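Local coordinates for transcriptional regulator, Crp/Fnr family (Eubacterium rectale ATCC 33656, PDB 3DV8), which probably regulates transcription, pairing a domain of the cyclic nucleotide-binding type with a Crp-like helix-turn-helix domain that is likely to bind DNA, at residues Ile36-Asn41 against Val93-Glu98; Gln54-Ile59 against Glu66-Arg71; Tyr7-Asn12 against Met75-Leu80; Met42-Leu47 against Ile106-Tyr111. One frame throughout, in Å; residues are numbered along the deposited sequence.

Overall arrangement
Contacts 1 and 2 belong to one four-stranded antiparallel sheet of the beta roll, with centres 9 Å apart; strand 94-97, from contact 1, lies beside strand 55-60, from contact 2, and the backbones join there through Thr94 and Tyr58. Contacts 3 and 4 reach the other four-stranded sheet, where strands 77-78 and 46-50 are neighbours; their centres are 14 Å apart. The two sheets meet in part where Ile95 of contact 1 packs on Cys78 of contact 3. Contacts 2 and 4 stay apart, about 8 Å between nearest atoms. Contact 2 faces the second subunit and the helix-turn-helix side of the chain, whereas the centre of contact 4 lies about 18 Å from the chain centre.

Contact 1: Ile36-Asn41 against Val93-Glu98; sequences IIHNGN and VTIEAE
The carbonyl oxygen of Ile95 holds two backbone N-H groups, Ile37 N at 2.9 Å and His38 N at 3.2 Å from Ile95 O, each donor tilted about 20° from the carbonyl plane. Ile37 and His38 facing a single residue make a classic beta bulge, set in the antiparallel pairing of outer strand 36-39 with strand 94-97 in the beta roll of this cyclic nucleotide-binding domain. The return bond, Ile95 N to His38 O, is 2.8 Å long. The chain turns a corner at Ile37, and both Ile37 and His38 have side chains against Ile95. Ile37 comes in obliquely, CG1 and CD1 each meeting Ile95 CG2, with CD1 4.0 Å from that methyl. On the other branch of Ile95, CG1 lies beside its own backbone N (chi1 -49°), and CD1 ends 3.9 Å from His38 CB. An alanine in place of Ile95 would probably open a gap here, leaving Ile37 CD1 and the CB of His38 without these methyl partners and Cys78 SG without the CD1 that packs on it. Ile36, Asn39, Thr94 and Glu96 line the opposite sheet face, where Ile36 CG2 packs on Thr94 CG2 at 3.6 Å. The Glu96 carboxylate there has a weak bond to Tyr58 OH from the next strand. Past the bulge, Val93 O takes a weak bond from His38 ND1, while the other ring nitrogen, NE2, bonds weakly to Asp43 O. Gly40, at a positive phi that favours glycine, gives its N-H to that same Val93 O at 3.0 Å.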
# COMPACT_ATOMS: atom_id res chain seq x y z
N ILE A 36 -12.93 -5.53 -18.21
CA ILE A 36 -12.64 -5.68 -16.79
C ILE A 36 -12.48 -7.21 -16.62
O ILE A 36 -13.39 -7.96 -16.95
CB ILE A 36 -13.77 -5.08 -15.90
CG1 ILE A 36 -13.92 -3.58 -16.21
CG2 ILE A 36 -13.50 -5.32 -14.42
CD1 ILE A 36 -14.95 -2.83 -15.36
N ILE A 37 -11.30 -7.65 -16.18
CA ILE A 37 -10.99 -9.08 -15.96
C ILE A 37 -11.16 -9.50 -14.50
O ILE A 37 -11.35 -10.68 -14.21
CB ILE A 37 -9.59 -9.47 -16.55
CG1 ILE A 37 -8.42 -8.86 -15.77
CG2 ILE A 37 -9.51 -9.06 -18.04
CD1 ILE A 37 -7.11 -8.88 -16.53
N HIS A 38 -11.04 -8.53 -13.58
CA HIS A 38 -11.30 -8.73 -12.15
C HIS A 38 -12.02 -7.48 -11.60
O HIS A 38 -11.60 -6.35 -11.87
CB HIS A 38 -10.01 -8.98 -11.40
CG HIS A 38 -10.23 -9.25 -9.95
ND1 HIS A 38 -9.94 -8.33 -8.97
CD2 HIS A 38 -10.77 -10.32 -9.32
CE1 HIS A 38 -10.26 -8.83 -7.80
NE2 HIS A 38 -10.78 -10.03 -7.98
N ASN A 39 -13.11 -7.69 -10.84
CA ASN A 39 -13.93 -6.61 -10.30
C ASN A 39 -14.22 -6.85 -8.82
O ASN A 39 -15.33 -7.23 -8.45
CB ASN A 39 -15.22 -6.47 -11.14
CG ASN A 39 -16.06 -5.24 -10.78
OD1 ASN A 39 -15.55 -4.19 -10.37
ND2 ASN A 39 -17.37 -5.36 -10.97
N GLY A 40 -13.19 -6.65 -8.00
CA GLY A 40 -13.27 -6.81 -6.55
C GLY A 40 -13.70 -8.20 -6.11
O GLY A 40 -13.29 -9.19 -6.71
N ASN A 41 -14.57 -8.24 -5.09
CA ASN A 41 -15.11 -9.50 -4.53
C ASN A 41 -16.04 -10.29 -5.46
O ASN A 41 -16.37 -11.43 -5.15
CB ASN A 41 -15.85 -9.24 -3.20
CG ASN A 41 -14.95 -8.69 -2.11
OD1 ASN A 41 -13.73 -8.86 -2.14
ND2 ASN A 41 -15.55 -8.05 -1.12
N VAL A 93 -9.94 -4.39 -5.58
CA VAL A 93 -9.35 -3.67 -6.70
C VAL A 93 -10.04 -4.11 -7.99
O VAL A 93 -10.59 -5.22 -8.04
CB VAL A 93 -7.81 -3.94 -6.82
CG1 VAL A 93 -7.08 -3.50 -5.54
CG2 VAL A 93 -7.51 -5.41 -7.14
N THR A 94 -10.02 -3.23 -8.99
CA THR A 94 -10.55 -3.53 -10.32
C THR A 94 -9.34 -3.62 -11.26
O THR A 94 -8.45 -2.76 -11.23
CB THR A 94 -11.58 -2.48 -10.78
OG1 THR A 94 -12.68 -2.49 -9.85
CG2 THR A 94 -12.13 -2.80 -12.18
N ILE A 95 -9.29 -4.70 -12.06
CA ILE A 95 -8.21 -4.94 -13.02
C ILE A 95 -8.85 -5.02 -14.40
O ILE A 95 -9.84 -5.75 -14.59
CB ILE A 95 -7.41 -6.24 -12.74
CG1 ILE A 95 -6.99 -6.32 -11.25
CG2 ILE A 95 -6.19 -6.30 -13.64
CD1 ILE A 95 -6.42 -7.65 -10.84
N GLU A 96 -8.31 -4.24 -15.35
CA GLU A 96 -8.82 -4.22 -16.73
C GLU A 96 -7.70 -4.13 -17.76
O GLU A 96 -6.60 -3.65 -17.44
CB GLU A 96 -9.79 -3.04 -16.89
CG GLU A 96 -9.14 -1.66 -16.85
CD GLU A 96 -10.12 -0.50 -16.95
OE1 GLU A 96 -11.33 -0.69 -16.72
OE2 GLU A 96 -9.65 0.61 -17.25
N ALA A 97 -8.00 -4.55 -18.99
CA ALA A 97 -7.05 -4.50 -20.11
C ALA A 97 -7.01 -3.11 -20.75
O ALA A 97 -8.02 -2.64 -21.27
CB ALA A 97 -7.42 -5.56 -21.18
N GLU A 98 -5.85 -2.45 -20.70
CA GLU A 98 -5.65 -1.14 -21.37
C GLU A 98 -5.34 -1.26 -22.86
O GLU A 98 -5.52 -0.30 -23.61
CB GLU A 98 -4.55 -0.33 -20.70
CG GLU A 98 -4.98 0.29 -19.43
CD GLU A 98 -3.94 1.22 -18.89
OE1 GLU A 98 -2.79 0.77 -18.64
OE2 GLU A 98 -4.28 2.40 -18.70

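Contact 2: Gln54-Ile59 against Glu66-Arg71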
# COMPACT_ATOMS: atom_id res chain seq x y z
N GLN A 54 -1.18 -5.14 -21.72
CA GLN A 54 -1.13 -4.14 -20.66
C GLN A 54 -2.42 -4.16 -19.82
O GLN A 54 -3.52 -4.03 -20.38
CB GLN A 54 -0.90 -2.77 -21.30
CG GLN A 54 -0.62 -1.63 -20.31
CD GLN A 54 -0.38 -0.30 -21.01
OE1 GLN A 54 0.39 -0.21 -21.97
NE2 GLN A 54 -1.02 0.75 -20.52
N LEU A 55 -2.26 -4.38 -18.51
CA LEU A 55 -3.35 -4.41 -17.53
C LEU A 55 -3.20 -3.23 -16.57
O LEU A 55 -2.09 -2.75 -16.32
CB LEU A 55 -3.38 -5.72 -16.74
CG LEU A 55 -3.54 -7.03 -17.52
CD1 LEU A 55 -3.54 -8.21 -16.54
CD2 LEU A 55 -4.81 -7.03 -18.40
N ARG A 56 -4.34 -2.80 -16.04
CA ARG A 56 -4.40 -1.67 -15.13
C ARG A 56 -5.19 -2.03 -13.87
O ARG A 56 -6.40 -2.29 -13.95
CB ARG A 56 -5.10 -0.54 -15.87
CG ARG A 56 -5.21 0.77 -15.11
CD ARG A 56 -6.54 1.44 -15.37
NE ARG A 56 -6.73 2.58 -14.48
CZ ARG A 56 -7.88 3.22 -14.29
NH1 ARG A 56 -9.00 2.80 -14.86
NH2 ARG A 56 -7.91 4.25 -13.45
N THR A 57 -4.51 -2.02 -12.71
CA THR A 57 -5.13 -2.26 -11.41
C THR A 57 -5.49 -0.89 -10.82
O THR A 57 -4.63 -0.03 -10.72
CB THR A 57 -4.23 -3.04 -10.46
OG1 THR A 57 -3.98 -4.31 -11.05
CG2 THR A 57 -4.89 -3.23 -9.08
N TYR A 58 -6.76 -0.71 -10.47
CA TYR A 58 -7.25 0.55 -9.91
C TYR A 58 -8.35 0.34 -8.87
O TYR A 58 -8.86 -0.79 -8.68
CB TYR A 58 -7.73 1.47 -11.04
CG TYR A 58 -8.95 1.03 -11.84
CD1 TYR A 58 -8.87 -0.03 -12.77
CD2 TYR A 58 -10.17 1.71 -11.72
CE1 TYR A 58 -9.99 -0.42 -13.53
CE2 TYR A 58 -11.29 1.32 -12.47
CZ TYR A 58 -11.20 0.26 -13.38
OH TYR A 58 -12.30 -0.10 -14.11
N ILE A 59 -8.68 1.43 -8.18
CA ILE A 59 -9.74 1.43 -7.18
C ILE A 59 -10.75 2.49 -7.57
O ILE A 59 -10.41 3.48 -8.19
CB ILE A 59 -9.19 1.57 -5.74
CG1 ILE A 59 -8.42 2.89 -5.52
CG2 ILE A 59 -8.32 0.37 -5.41
CD1 ILE A 59 -7.98 3.11 -4.09
N GLU A 66 -11.67 7.48 -9.66
CA GLU A 66 -10.68 6.42 -9.82
C GLU A 66 -9.24 6.90 -9.65
O GLU A 66 -8.96 8.06 -9.92
CB GLU A 66 -10.77 5.84 -11.25
CG GLU A 66 -12.05 5.10 -11.59
CD GLU A 66 -12.13 4.64 -13.05
OE1 GLU A 66 -11.12 4.61 -13.75
OE2 GLU A 66 -13.23 4.29 -13.52
N ILE A 67 -8.35 5.99 -9.23
CA ILE A 67 -6.89 6.22 -9.22
C ILE A 67 -6.19 4.88 -9.52
O ILE A 67 -6.55 3.86 -8.94
CB ILE A 67 -6.36 6.90 -7.91
CG1 ILE A 67 -4.87 7.27 -8.05
CG2 ILE A 67 -6.57 6.03 -6.68
CD1 ILE A 67 -4.30 8.08 -6.88
N THR A 68 -5.23 4.89 -10.45
CA THR A 68 -4.45 3.69 -10.82
C THR A 68 -3.43 3.36 -9.72
O THR A 68 -2.66 4.23 -9.31
CB THR A 68 -3.67 3.89 -12.15
OG1 THR A 68 -4.59 4.15 -13.21
CG2 THR A 68 -2.82 2.66 -12.52
N LEU A 69 -3.45 2.12 -9.24
CA LEU A 69 -2.50 1.66 -8.25
C LEU A 69 -1.18 1.31 -8.95
O LEU A 69 -0.11 1.76 -8.54
CB LEU A 69 -3.05 0.46 -7.46
CG LEU A 69 -4.34 0.71 -6.68
CD1 LEU A 69 -4.69 -0.53 -5.88
CD2 LEU A 69 -4.24 1.91 -5.74
N TYR A 70 -1.26 0.52 -10.01
CA TYR A 70 -0.09 0.12 -10.80
C TYR A 70 -0.55 -0.47 -12.12
O TYR A 70 -1.74 -0.76 -12.31
CB TYR A 70 0.76 -0.92 -10.04
CG TYR A 70 -0.02 -2.15 -9.60
CD1 TYR A 70 -0.16 -3.25 -10.45
CD2 TYR A 70 -0.64 -2.19 -8.34
CE1 TYR A 70 -0.90 -4.37 -10.07
CE2 TYR A 70 -1.38 -3.31 -7.94
CZ TYR A 70 -1.51 -4.40 -8.81
OH TYR A 70 -2.23 -5.51 -8.43
N ARG A 71 0.42 -0.66 -13.01
CA ARG A 71 0.20 -1.30 -14.31
C ARG A 71 1.06 -2.56 -14.42
O ARG A 71 2.17 -2.63 -13.87
CB ARG A 71 0.53 -0.33 -15.44
CG ARG A 71 -0.55 0.70 -15.71
CD ARG A 71 0.01 1.79 -16.62
NE ARG A 71 -0.99 2.55 -17.38
CZ ARG A 71 -0.73 3.66 -18.09
NH1 ARG A 71 0.47 4.24 -18.08
NH2 ARG A 71 -1.71 4.23 -18.77
O HOH W 1 -14.14 2.10 -14.45
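Glu66 meets Arg56 end-on: NH1 and NH2 of Arg56 both bond to Glu66 OE1, the NH1 bond of this salt bridge being 3.0 Å. OE1 lies in the guanidinium plane, while the carboxylate is turned 40° from it; a water joins Glu66 OE2 to Tyr58 OH. Ile67 points to the other face, where its CG2 lies 3.8 Å from Ile59 CG1, the two side chains lying side by side. Thr68 OG1 takes Arg56 NE at 2.9 Å, again in the guanidinium plane, and is also bonded to His178 ND1. Held along this edge, with Arg56 CG anti to the backbone N (chi1 -177°), the guanidinium lies flat over the Tyr58 ring, with NH1 above the ring centre. A leucine in place of Arg56 would probably leave the Glu66 carboxylate without its charged mate. Leu69 N bonds to Thr57 O at 2.9 Å; Tyr70 N reaches the same oxygen weakly, which makes a classic beta bulge. The Tyr70 ring turns a face to Thr57 CB, 3.7 Å from its centroid, in a CH-pi contact. Arg71 lays a guanidinium face beneath Gln54 NE2; Glu98 OE1 takes a salt bridge from Arg71 NE and a hydrogen bond from Gln54 NE2. Ile59, Ile67 and Leu69 pack on Ile140, Met144 and Met137 of the second subunit. The whole is a bulged antiparallel beta hairpin, strands 55-60 and 66-72, in the beta roll of the Crp/Fnr family.

Contact 3: Tyr7-Asn12 against Met75-Leu80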
# COMPACT_ATOMS: atom_id res chain seq x y z
N TYR A 7 7.83 -17.53 -19.58
CA TYR A 7 7.43 -16.28 -18.91
C TYR A 7 7.16 -16.40 -17.39
O TYR A 7 6.91 -15.40 -16.72
CB TYR A 7 6.13 -15.75 -19.58
CG TYR A 7 6.26 -15.33 -21.05
CD1 TYR A 7 6.53 -16.26 -22.08
CD2 TYR A 7 6.07 -13.99 -21.42
CE1 TYR A 7 6.64 -15.86 -23.41
CE2 TYR A 7 6.18 -13.59 -22.75
CZ TYR A 7 6.47 -14.52 -23.74
OH TYR A 7 6.56 -14.09 -25.04
N PHE A 8 7.22 -17.63 -16.87
CA PHE A 8 6.94 -17.96 -15.47
C PHE A 8 8.28 -18.37 -14.83
O PHE A 8 8.75 -19.50 -15.04
CB PHE A 8 5.90 -19.10 -15.48
CG PHE A 8 5.37 -19.48 -14.12
CD1 PHE A 8 4.73 -18.55 -13.31
CD2 PHE A 8 5.43 -20.81 -13.68
CE1 PHE A 8 4.21 -18.92 -12.05
CE2 PHE A 8 4.91 -21.19 -12.44
CZ PHE A 8 4.29 -20.24 -11.62
N PRO A 9 8.92 -17.44 -14.05
CA PRO A 9 10.26 -17.71 -13.46
C PRO A 9 10.27 -18.75 -12.33
O PRO A 9 11.33 -19.32 -12.04
CB PRO A 9 10.70 -16.33 -12.96
CG PRO A 9 9.46 -15.65 -12.63
CD PRO A 9 8.42 -16.13 -13.62
N LEU A 10 9.12 -18.98 -11.70
CA LEU A 10 8.95 -20.02 -10.67
C LEU A 10 8.99 -21.46 -11.23
O LEU A 10 9.18 -22.41 -10.47
CB LEU A 10 7.61 -19.77 -9.95
CG LEU A 10 7.16 -20.61 -8.76
CD1 LEU A 10 8.17 -20.56 -7.61
CD2 LEU A 10 5.79 -20.10 -8.33
N TRP A 11 8.80 -21.61 -12.55
CA TRP A 11 8.78 -22.91 -13.26
C TRP A 11 9.96 -23.85 -12.98
O TRP A 11 9.76 -25.05 -12.78
CB TRP A 11 8.67 -22.70 -14.78
CG TRP A 11 8.44 -23.97 -15.55
CD1 TRP A 11 9.39 -24.75 -16.16
CD2 TRP A 11 7.18 -24.61 -15.79
NE1 TRP A 11 8.79 -25.84 -16.77
CE2 TRP A 11 7.44 -25.77 -16.56
CE3 TRP A 11 5.85 -24.31 -15.42
CZ2 TRP A 11 6.41 -26.64 -16.98
CZ3 TRP A 11 4.83 -25.17 -15.84
CH2 TRP A 11 5.12 -26.32 -16.61
N ASN A 12 11.17 -23.29 -12.99
CA ASN A 12 12.40 -24.08 -12.71
C ASN A 12 12.46 -24.56 -11.26
O ASN A 12 13.08 -25.58 -10.98
CB ASN A 12 13.66 -23.28 -13.04
CG ASN A 12 13.79 -23.00 -14.51
OD1 ASN A 12 13.62 -21.85 -14.95
ND2 ASN A 12 14.04 -24.04 -15.30
N MSE A 75 5.13 -10.20 -19.42
CA MSE A 75 5.89 -10.99 -18.41
C MSE A 75 5.56 -10.77 -16.93
O MSE A 75 6.02 -11.56 -16.10
CB MSE A 75 7.41 -10.94 -18.63
CG MSE A 75 7.83 -11.60 -19.90
SE MSE A 75 9.61 -11.14 -20.36
CE MSE A 75 9.28 -9.20 -20.98
N ASP A 76 4.79 -9.74 -16.58
CA ASP A 76 4.35 -9.54 -15.19
C ASP A 76 3.33 -10.61 -14.80
O ASP A 76 2.77 -11.30 -15.65
CB ASP A 76 3.70 -8.15 -14.98
CG ASP A 76 4.72 -7.04 -14.75
OD1 ASP A 76 5.67 -7.25 -13.98
OD2 ASP A 76 4.51 -5.92 -15.28
N MSE A 77 3.14 -10.75 -13.49
CA MSE A 77 2.13 -11.63 -12.92
C MSE A 77 1.17 -10.84 -12.07
O MSE A 77 1.58 -9.99 -11.30
CB MSE A 77 2.72 -12.75 -12.09
CG MSE A 77 2.59 -14.11 -12.72
SE MSE A 77 3.89 -15.25 -11.89
CE MSE A 77 5.51 -14.48 -12.89
N CYS A 78 -0.11 -11.16 -12.22
CA CYS A 78 -1.17 -10.55 -11.44
C CYS A 78 -1.49 -11.49 -10.29
O CYS A 78 -1.82 -12.65 -10.53
CB CYS A 78 -2.39 -10.34 -12.31
SG CYS A 78 -3.71 -9.51 -11.46
N LEU A 79 -1.34 -11.01 -9.06
CA LEU A 79 -1.68 -11.77 -7.85
C LEU A 79 -3.08 -11.45 -7.35
O LEU A 79 -3.83 -12.36 -6.98
CB LEU A 79 -0.67 -11.50 -6.73
CG LEU A 79 -0.85 -12.20 -5.37
CD1 LEU A 79 -1.08 -13.71 -5.51
CD2 LEU A 79 0.34 -11.95 -4.47
N LEU A 80 -3.44 -10.15 -7.36
CA LEU A 80 -4.72 -9.65 -6.80
C LEU A 80 -6.00 -10.06 -7.53
O LEU A 80 -7.11 -9.85 -7.00
CB LEU A 80 -4.66 -8.12 -6.57
CG LEU A 80 -3.49 -7.62 -5.70
CD1 LEU A 80 -3.55 -6.10 -5.57
CD2 LEU A 80 -3.44 -8.28 -4.32
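Met77, a selenomethionine like Met75, sends its selenium to the edge of the Phe8 ring, where Met77 SE lies 3.7 Å from Phe8 CE1. The selenium sits close to the ring plane, 4.8 Å from the centroid and 84° off the normal, so this is an edge-on Met-aromatic contact. One bond further, the chain bends at chi3 (-75°), which carries CE away to meet Pro9 CD tip to tip at 3.4 Å. Met77 thus fits against two successive residues of the N-terminal segment with different atoms. Met75 makes a second Met-aromatic contact, with the selenium farther off: it is 5.4 Å from the centroid of the Tyr7 ring and oblique to it, while Met75 CG touches Tyr7 CD2, the side chains crossing at about a right angle. In the next shell, Leu10 CB lies over one face of the Phe8 ring, toward the rim. Leu49 of strand 46-50 touches Tyr7, Phe8 and Met77, and Tyr124 of helix 119-145 packs on both Pro9 and Met77. Backbone bonds to Val50 fix Met75 and Asp76 beside that strand, and Arg132 NH2 donates a hydrogen bond to Met77 O. The arrangement is apolar packing of the N-terminal lead-in to helix 16-23 against strand 77-78, an outermost strand of one sheet of the beta roll in this cyclic nucleotide-binding domain.

Contact 4: Met42-Leu47 against Ile106-Tyr111; sequences MDCTGL and IPAEIY
Leu47 lays both methyls on one face of the Tyr111 ring, the two side chains crossing at about a right angle, where the last strand of the beta roll runs into helix 108-117. Leu47 CD2 stands over the middle of the Tyr111 ring, 3.4 Å from its centroid and 14° off the normal, a CH-pi contact. Leu47 CD1 lies toward the CB end of the Tyr111 ring, nearest Tyr111 CD2. Tyr111 CG is anti to the backbone N (chi1 -167°), which sets the root of the ring on the Leu47 side, and the ring is tethered at its far end by a hydrogen bond between Tyr111 OH and Thr125 OG1 of helix 119-145. Next to this pair the backbones run as antiparallel strands: Ile106 N bonds to Leu47 O at 3.0 Å, and Leu47 N returns a weak bond to Ile106 O. Gly46 lies so close to strand 101-107 that any CB would run into Ile106 O, and its backbone angles by themselves call for glycine; its CA makes a CA-H...O contact with that oxygen. Pro107 occupies the N-cap position, and its carbonyl oxygen accepts Tyr111 N in the first turn at 3.0 Å. Ala108 N, just inside the helix, bonds weakly to Thr45 O. Cys44, whose SG is joined to Cys84 in a disulfide, rests that sulfur 4.2 Å from Ala108 CB.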
# COMPACT_ATOMS: atom_id res chain seq x y z
N MSE A 42 -16.48 -9.69 -6.57
CA MSE A 42 -17.33 -10.37 -7.57
C MSE A 42 -16.62 -11.56 -8.22
O MSE A 42 -17.23 -12.61 -8.41
CB MSE A 42 -17.77 -9.41 -8.70
CG MSE A 42 -18.48 -8.10 -8.29
SE MSE A 42 -20.06 -8.34 -7.16
CE MSE A 42 -19.23 -8.61 -5.35
N ASP A 43 -15.33 -11.40 -8.52
CA ASP A 43 -14.50 -12.39 -9.21
C ASP A 43 -13.31 -12.87 -8.38
O ASP A 43 -12.79 -12.16 -7.53
CB ASP A 43 -13.92 -11.76 -10.48
CG ASP A 43 -15.00 -11.31 -11.45
OD1 ASP A 43 -15.76 -12.18 -11.94
OD2 ASP A 43 -15.08 -10.09 -11.75
N CYS A 44 -12.89 -14.10 -8.66
CA CYS A 44 -11.66 -14.67 -8.10
C CYS A 44 -11.17 -15.76 -9.06
O CYS A 44 -11.12 -16.95 -8.73
CB CYS A 44 -11.84 -15.19 -6.68
SG CYS A 44 -10.22 -15.58 -5.99
N THR A 45 -10.82 -15.30 -10.26
CA THR A 45 -10.42 -16.15 -11.38
C THR A 45 -9.12 -16.92 -11.12
O THR A 45 -9.12 -18.16 -11.11
CB THR A 45 -10.33 -15.32 -12.69
OG1 THR A 45 -9.56 -14.14 -12.46
CG2 THR A 45 -11.73 -14.91 -13.15
N GLY A 46 -8.05 -16.19 -10.86
CA GLY A 46 -6.74 -16.79 -10.59
C GLY A 46 -5.60 -15.84 -10.86
O GLY A 46 -5.83 -14.66 -11.14
N LEU A 47 -4.37 -16.36 -10.77
CA LEU A 47 -3.18 -15.57 -11.08
C LEU A 47 -3.10 -15.43 -12.60
O LEU A 47 -3.39 -16.40 -13.30
CB LEU A 47 -1.88 -16.19 -10.54
CG LEU A 47 -1.67 -16.06 -9.02
CD1 LEU A 47 -2.57 -16.99 -8.19
CD2 LEU A 47 -0.22 -16.35 -8.71
N ILE A 106 -3.75 -19.25 -14.08
CA ILE A 106 -3.52 -20.41 -13.22
C ILE A 106 -4.71 -20.31 -12.26
O ILE A 106 -4.77 -19.34 -11.50
CB ILE A 106 -2.19 -20.32 -12.43
CG1 ILE A 106 -0.99 -20.20 -13.36
CG2 ILE A 106 -2.04 -21.55 -11.51
CD1 ILE A 106 0.32 -19.99 -12.63
N PRO A 107 -5.68 -21.26 -12.30
CA PRO A 107 -6.83 -21.24 -11.37
C PRO A 107 -6.42 -21.07 -9.89
O PRO A 107 -5.42 -21.66 -9.47
CB PRO A 107 -7.50 -22.60 -11.61
CG PRO A 107 -7.21 -22.89 -13.02
CD PRO A 107 -5.79 -22.41 -13.23
N ALA A 108 -7.19 -20.26 -9.15
CA ALA A 108 -6.91 -19.92 -7.75
C ALA A 108 -6.82 -21.13 -6.82
O ALA A 108 -5.87 -21.23 -6.05
CB ALA A 108 -7.93 -18.93 -7.22
N GLU A 109 -7.80 -22.04 -6.91
CA GLU A 109 -7.81 -23.28 -6.09
C GLU A 109 -6.54 -24.12 -6.26
O GLU A 109 -6.00 -24.64 -5.28
CB GLU A 109 -9.09 -24.14 -6.30
CG GLU A 109 -9.35 -24.80 -7.69
CD GLU A 109 -10.02 -23.89 -8.74
OE1 GLU A 109 -9.73 -22.66 -8.78
OE2 GLU A 109 -10.84 -24.42 -9.53
N ILE A 110 -6.07 -24.20 -7.51
CA ILE A 110 -4.85 -24.92 -7.88
C ILE A 110 -3.60 -24.25 -7.33
O ILE A 110 -2.74 -24.92 -6.75
CB ILE A 110 -4.74 -25.07 -9.42
CG1 ILE A 110 -5.77 -26.09 -9.89
CG2 ILE A 110 -3.34 -25.50 -9.86
CD1 ILE A 110 -6.00 -26.07 -11.34
N TYR A 111 -3.51 -22.93 -7.53
CA TYR A 111 -2.36 -22.15 -7.05
C TYR A 111 -2.30 -22.16 -5.51
O TYR A 111 -1.22 -22.39 -4.94
CB TYR A 111 -2.36 -20.73 -7.63
CG TYR A 111 -1.05 -20.01 -7.41
CD1 TYR A 111 0.02 -20.15 -8.30
CD2 TYR A 111 -0.87 -19.22 -6.29
CE1 TYR A 111 1.24 -19.50 -8.09
CE2 TYR A 111 0.35 -18.56 -6.05
CZ TYR A 111 1.40 -18.70 -6.95
OH TYR A 111 2.60 -18.05 -6.72